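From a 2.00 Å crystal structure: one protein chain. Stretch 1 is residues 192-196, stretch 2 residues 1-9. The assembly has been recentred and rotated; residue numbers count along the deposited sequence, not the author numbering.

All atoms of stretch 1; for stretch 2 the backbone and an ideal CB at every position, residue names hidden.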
ATOM      1  N   ASN A 192      -5.059 -16.487   1.617  1.00 19.14           N
ATOM      2  CA  ASN A 192      -4.237 -15.376   2.108  1.00 18.54           C
ATOM      3  C   ASN A 192      -5.113 -14.351   2.813  1.00 18.54           C
ATOM      4  O   ASN A 192      -6.319 -14.297   2.586  1.00 19.04           O
ATOM      5  CB  ASN A 192      -3.529 -14.659   0.955  1.00 22.45           C
ATOM      6  CG  ASN A 192      -2.261 -15.348   0.527  1.00 20.08           C
ATOM      7  OD1 ASN A 192      -2.219 -16.019  -0.507  1.00 25.37           O
ATOM      8  ND2 ASN A 192      -1.214 -15.190   1.321  1.00 21.31           N
ATOM      9  N   LYS A 193      -4.511 -13.550   3.687  1.00 17.29           N
ATOM     10  CA  LYS A 193      -5.268 -12.509   4.364  1.00 16.00           C
ATOM     11  C   LYS A 193      -5.595 -11.477   3.290  1.00 14.76           C
ATOM     12  O   LYS A 193      -4.916 -11.409   2.263  1.00 13.68           O
ATOM     13  CB  LYS A 193      -4.444 -11.854   5.474  1.00 16.12           C
ATOM     14  CG  LYS A 193      -4.164 -12.786   6.655  1.00 21.98           C
ATOM     15  CD  LYS A 193      -3.647 -11.998   7.851  1.00 20.90           C
ATOM     16  CE  LYS A 193      -3.540 -12.889   9.096  1.00 21.58           C
ATOM     17  NZ  LYS A 193      -3.489 -12.070  10.346  1.00 18.10           N
ATOM     18  N   VAL A 194      -6.631 -10.688   3.528  1.00 15.77           N
ATOM     19  CA  VAL A 194      -7.051  -9.674   2.570  1.00 18.92           C
ATOM     20  C   VAL A 194      -7.083  -8.306   3.235  1.00 18.91           C
ATOM     21  O   VAL A 194      -7.532  -8.175   4.372  1.00 19.61           O
ATOM     22  CB  VAL A 194      -8.480  -9.981   2.019  1.00 19.16           C
ATOM     23  CG1 VAL A 194      -8.972  -8.832   1.163  1.00 23.28           C
ATOM     24  CG2 VAL A 194      -8.464 -11.271   1.214  1.00 19.83           C
ATOM     25  N   ALA A 195      -6.596  -7.296   2.521  1.00 16.28           N
ATOM     26  CA  ALA A 195      -6.621  -5.928   3.018  1.00 18.39           C
ATOM     27  C   ALA A 195      -7.434  -5.175   1.965  1.00 17.15           C
ATOM     28  O   ALA A 195      -7.380  -5.520   0.773  1.00 19.46           O
ATOM     29  CB  ALA A 195      -5.196  -5.360   3.106  1.00 18.73           C
ATOM     30  N   VAL A 196      -8.202  -4.183   2.391  1.00 15.83           N
ATOM     31  CA  VAL A 196      -9.023  -3.421   1.452  1.00 15.43           C
ATOM     32  C   VAL A 196      -8.665  -1.935   1.441  1.00 15.73           C
ATOM     33  O   VAL A 196      -8.370  -1.344   2.481  1.00 15.14           O
ATOM     34  CB  VAL A 196     -10.527  -3.538   1.794  1.00 15.08           C
ATOM     35  CG1 VAL A 196     -10.976  -4.998   1.715  1.00 14.65           C
ATOM     36  CG2 VAL A 196     -10.786  -2.972   3.204  1.00 14.11           C
ATOM     37  N   UNK A   1       0.290 -10.854   6.404  1.00 27.37           N
ATOM     38  CA  UNK A   1       1.604 -10.537   7.026  1.00 25.83           C
ATOM     39  C   UNK A   1       1.427  -9.500   8.126  1.00 25.26           C
ATOM     40  O   UNK A   1       2.394  -8.975   8.662  1.00 26.96           O
ATOM     41  CB  UNK A   1       2.596 -10.023   5.981  1.00 25.83           C
ATOM     42  N   UNK A   2       0.173  -9.237   8.478  1.00 22.10           N
ATOM     43  CA  UNK A   2      -0.161  -8.294   9.535  1.00 22.83           C
ATOM     44  C   UNK A   2      -1.245  -8.898  10.441  1.00 22.66           C
ATOM     45  O   UNK A   2      -1.954  -9.824  10.029  1.00 22.59           O
ATOM     46  CB  UNK A   2      -0.627  -6.963   8.942  1.00 22.83           C
ATOM     47  N   UNK A   3      -1.374  -8.373  11.663  1.00 19.83           N
ATOM     48  CA  UNK A   3      -2.383  -8.865  12.609  1.00 22.56           C
ATOM     49  C   UNK A   3      -3.789  -8.563  12.110  1.00 23.33           C
ATOM     50  O   UNK A   3      -4.008  -7.538  11.463  1.00 18.80           O
ATOM     51  CB  UNK A   3      -2.173  -8.242  13.991  1.00 22.56           C
ATOM     52  N   UNK A   4      -4.737  -9.447  12.427  1.00 20.38           N
ATOM     53  CA  UNK A   4      -6.122  -9.224  12.026  1.00 21.84           C
ATOM     54  C   UNK A   4      -6.631  -7.961  12.711  1.00 20.78           C
ATOM     55  O   UNK A   4      -6.306  -7.701  13.882  1.00 20.61           O
ATOM     56  CB  UNK A   4      -7.000 -10.428  12.374  1.00 21.84           C
ATOM     57  N   UNK A   5      -7.418  -7.182  11.969  1.00 18.56           N
ATOM     58  CA  UNK A   5      -7.978  -5.952  12.494  1.00 17.86           C
ATOM     59  C   UNK A   5      -7.054  -4.751  12.366  1.00 19.98           C
ATOM     60  O   UNK A   5      -7.330  -3.680  12.905  1.00 21.15           O
ATOM     61  CB  UNK A   5      -8.349  -6.150  13.965  1.00 17.86           C
ATOM     62  N   UNK A   6      -5.958  -4.930  11.637  1.00 21.18           N
ATOM     63  CA  UNK A   6      -4.968  -3.881  11.457  1.00 21.69           C
ATOM     64  C   UNK A   6      -5.348  -2.724  10.540  1.00 21.78           C
ATOM     65  O   UNK A   6      -6.058  -2.892   9.538  1.00 17.88           O
ATOM     66  CB  UNK A   6      -3.685  -4.517  10.919  1.00 21.69           C
ATOM     67  N   UNK A   7      -4.851  -1.546  10.901  1.00 20.82           N
ATOM     68  CA  UNK A   7      -5.053  -0.363  10.085  1.00 21.20           C
ATOM     69  C   UNK A   7      -3.721  -0.303   9.355  1.00 20.07           C
ATOM     70  O   UNK A   7      -2.659  -0.474   9.967  1.00 19.47           O
ATOM     71  CB  UNK A   7      -5.388   0.900  10.881  1.00 21.20           C
ATOM     72  N   UNK A   8      -3.774  -0.077   8.046  1.00 18.14           N
ATOM     73  CA  UNK A   8      -2.569  -0.041   7.230  1.00 17.09           C
ATOM     74  C   UNK A   8      -2.471   1.297   6.515  1.00 20.70           C
ATOM     75  O   UNK A   8      -3.146   1.524   5.515  1.00 17.32           O
ATOM     76  CB  UNK A   8      -2.559  -1.192   6.222  1.00 17.09           C
ATOM     77  N   UNK A   9      -1.628   2.205   7.030  1.00 22.39           N
ATOM     78  CA  UNK A   9      -1.502   3.505   6.368  1.00 21.52           C
ATOM     79  C   UNK A   9      -0.784   3.395   5.026  1.00 22.01           C
ATOM     80  O   UNK A   9       0.092   2.538   4.844  1.00 21.85           O
ATOM     81  CB  UNK A   9      -0.756   4.486   7.274  1.00 21.52           C
TER

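Position 1 offers little to predict from: its CA-to-CB bond points away, and nothing of stretch 1 is close to the ideal CB. Almost any residue would suit. It is Met1, whose closest approach is through the backbone, N to Lys193 CD at 4.3 Å.

At position 2 the CB points sideways and the ideal CB stands 7.1 Å from Lys193 CB, so a small residue would leave a gap before Lys193 CB and Ala195 CB. A long apolar or aromatic side chain could span it. Independently of side chain, the carbonyl O of this position lies 2.7 Å from Lys193 NZ, a hydrogen bond that any residue could accept. The residue is Phe2. With chi1 at 51° (p), its ring reaches stretch 1: CZ lies 3.9 Å from Ala195 CB and 4.4 Å from Lys193 CB, both approached obliquely, while Val194 O sits at the ring edge, 4.2 Å from CZ.

Position 3 points away, its ideal CB 5.4 Å from Lys193 NZ. Many residues, polar ones included, would suit. It is Lys3, extended (m, t, t, t); its nearest side-chain atom, Lys3 CB, stays 5.5 Å from Lys193 NZ.

Position 4 is the most informative. The CB is sideways, but the ideal CB stands 4.4 Å from Lys193 NZ, an ammonium group on a nearly extended side chain. An acid is favoured; Asn, Gln or Ser could also offer an oxygen. The deposited Asp4, chi1 -80° (m), turns its carboxylate back so that OD2 lies 2.9 Å from Lys193 NZ, a hydrogen-bonded salt bridge. The same ammonium thus ties together a backbone carbonyl and a carboxylate.

Position 5 has phi/psi of 85/9, where a CB would be jammed against the preceding carbonyl O. This calls for glycine without help from stretch 1, and Gly5 fits the type II turn from Lys3 to position 6.

Position 6 is out of reach of stretch 1, which leaves the choice open; a small hydroxyl could serve the turn. Ser6 OG donates to Lys3 O at 2.5 Å, supplementing the weak backbone bond from Ser6 N to Lys3 O (3.3 Å).

Position 7, also out of reach, is unconstrained by stretch 1; it is Leu7.

At position 8 CA-to-CB points toward stretch 1, and the ideal CB stands 5.8 Å from Ala195 CB. Ile, Leu or Met could reach it. Ile8 (m, t) does, CD1 to Ala195 CB at 3.9 Å.

Position 9, at phi -71°, permits proline among others and is Pro9, without contact.

Stretch 2 (1-9) MFKDGSLIP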
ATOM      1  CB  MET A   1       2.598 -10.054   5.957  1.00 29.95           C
ATOM      2  CG  MET A   1       2.152  -8.888   5.103  1.00 30.85           C
ATOM      3  SD  MET A   1       3.172  -8.670   3.594  1.00 31.55           S
ATOM      4  CE  MET A   1       4.634  -7.895   4.308  1.00 28.49           C
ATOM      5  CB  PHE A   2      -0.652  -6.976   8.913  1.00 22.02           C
ATOM      6  CG  PHE A   2      -1.741  -7.157   7.879  1.00 19.90           C
ATOM      7  CD1 PHE A   2      -3.053  -7.420   8.267  1.00 17.81           C
ATOM      8  CD2 PHE A   2      -1.445  -7.088   6.519  1.00 19.13           C
ATOM      9  CE1 PHE A   2      -4.050  -7.616   7.318  1.00 18.95           C
ATOM     10  CE2 PHE A   2      -2.438  -7.277   5.555  1.00 18.88           C
ATOM     11  CZ  PHE A   2      -3.747  -7.545   5.954  1.00 18.95           C
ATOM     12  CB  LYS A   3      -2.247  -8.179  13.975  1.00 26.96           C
ATOM     13  CG  LYS A   3      -0.863  -8.165  14.604  1.00 31.59           C
ATOM     14  CD  LYS A   3      -0.926  -7.376  15.911  1.00 35.37           C
ATOM     15  CE  LYS A   3       0.439  -7.239  16.581  1.00 39.95           C
ATOM     16  NZ  LYS A   3       0.333  -6.456  17.854  1.00 43.07           N
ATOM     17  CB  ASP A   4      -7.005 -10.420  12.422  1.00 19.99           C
ATOM     18  CG  ASP A   4      -6.897 -11.576  11.441  1.00 20.04           C
ATOM     19  OD1 ASP A   4      -7.375 -12.684  11.767  1.00 19.60           O
ATOM     20  OD2 ASP A   4      -6.334 -11.380  10.342  1.00 19.95           O
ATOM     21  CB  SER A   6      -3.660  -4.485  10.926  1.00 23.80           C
ATOM     22  OG  SER A   6      -3.015  -5.280  11.899  1.00 29.39           O
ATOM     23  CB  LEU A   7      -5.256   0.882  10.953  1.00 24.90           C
ATOM     24  CG  LEU A   7      -6.283   1.864  10.395  1.00 29.84           C
ATOM     25  CD1 LEU A   7      -7.651   1.203  10.418  1.00 33.17           C
ATOM     26  CD2 LEU A   7      -6.301   3.145  11.218  1.00 32.98           C
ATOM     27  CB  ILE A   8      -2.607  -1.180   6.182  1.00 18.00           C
ATOM     28  CG1 ILE A   8      -2.763  -2.526   6.903  1.00 18.26           C
ATOM     29  CG2 ILE A   8      -1.358  -1.143   5.304  1.00 19.10           C
ATOM     30  CD1 ILE A   8      -3.195  -3.663   5.991  1.00 18.73           C
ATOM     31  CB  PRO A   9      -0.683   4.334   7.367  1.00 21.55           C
ATOM     32  CG  PRO A   9      -0.859   3.608   8.705  1.00 23.45           C
ATOM     33  CD  PRO A   9      -0.856   2.160   8.282  1.00 22.05           C
TER
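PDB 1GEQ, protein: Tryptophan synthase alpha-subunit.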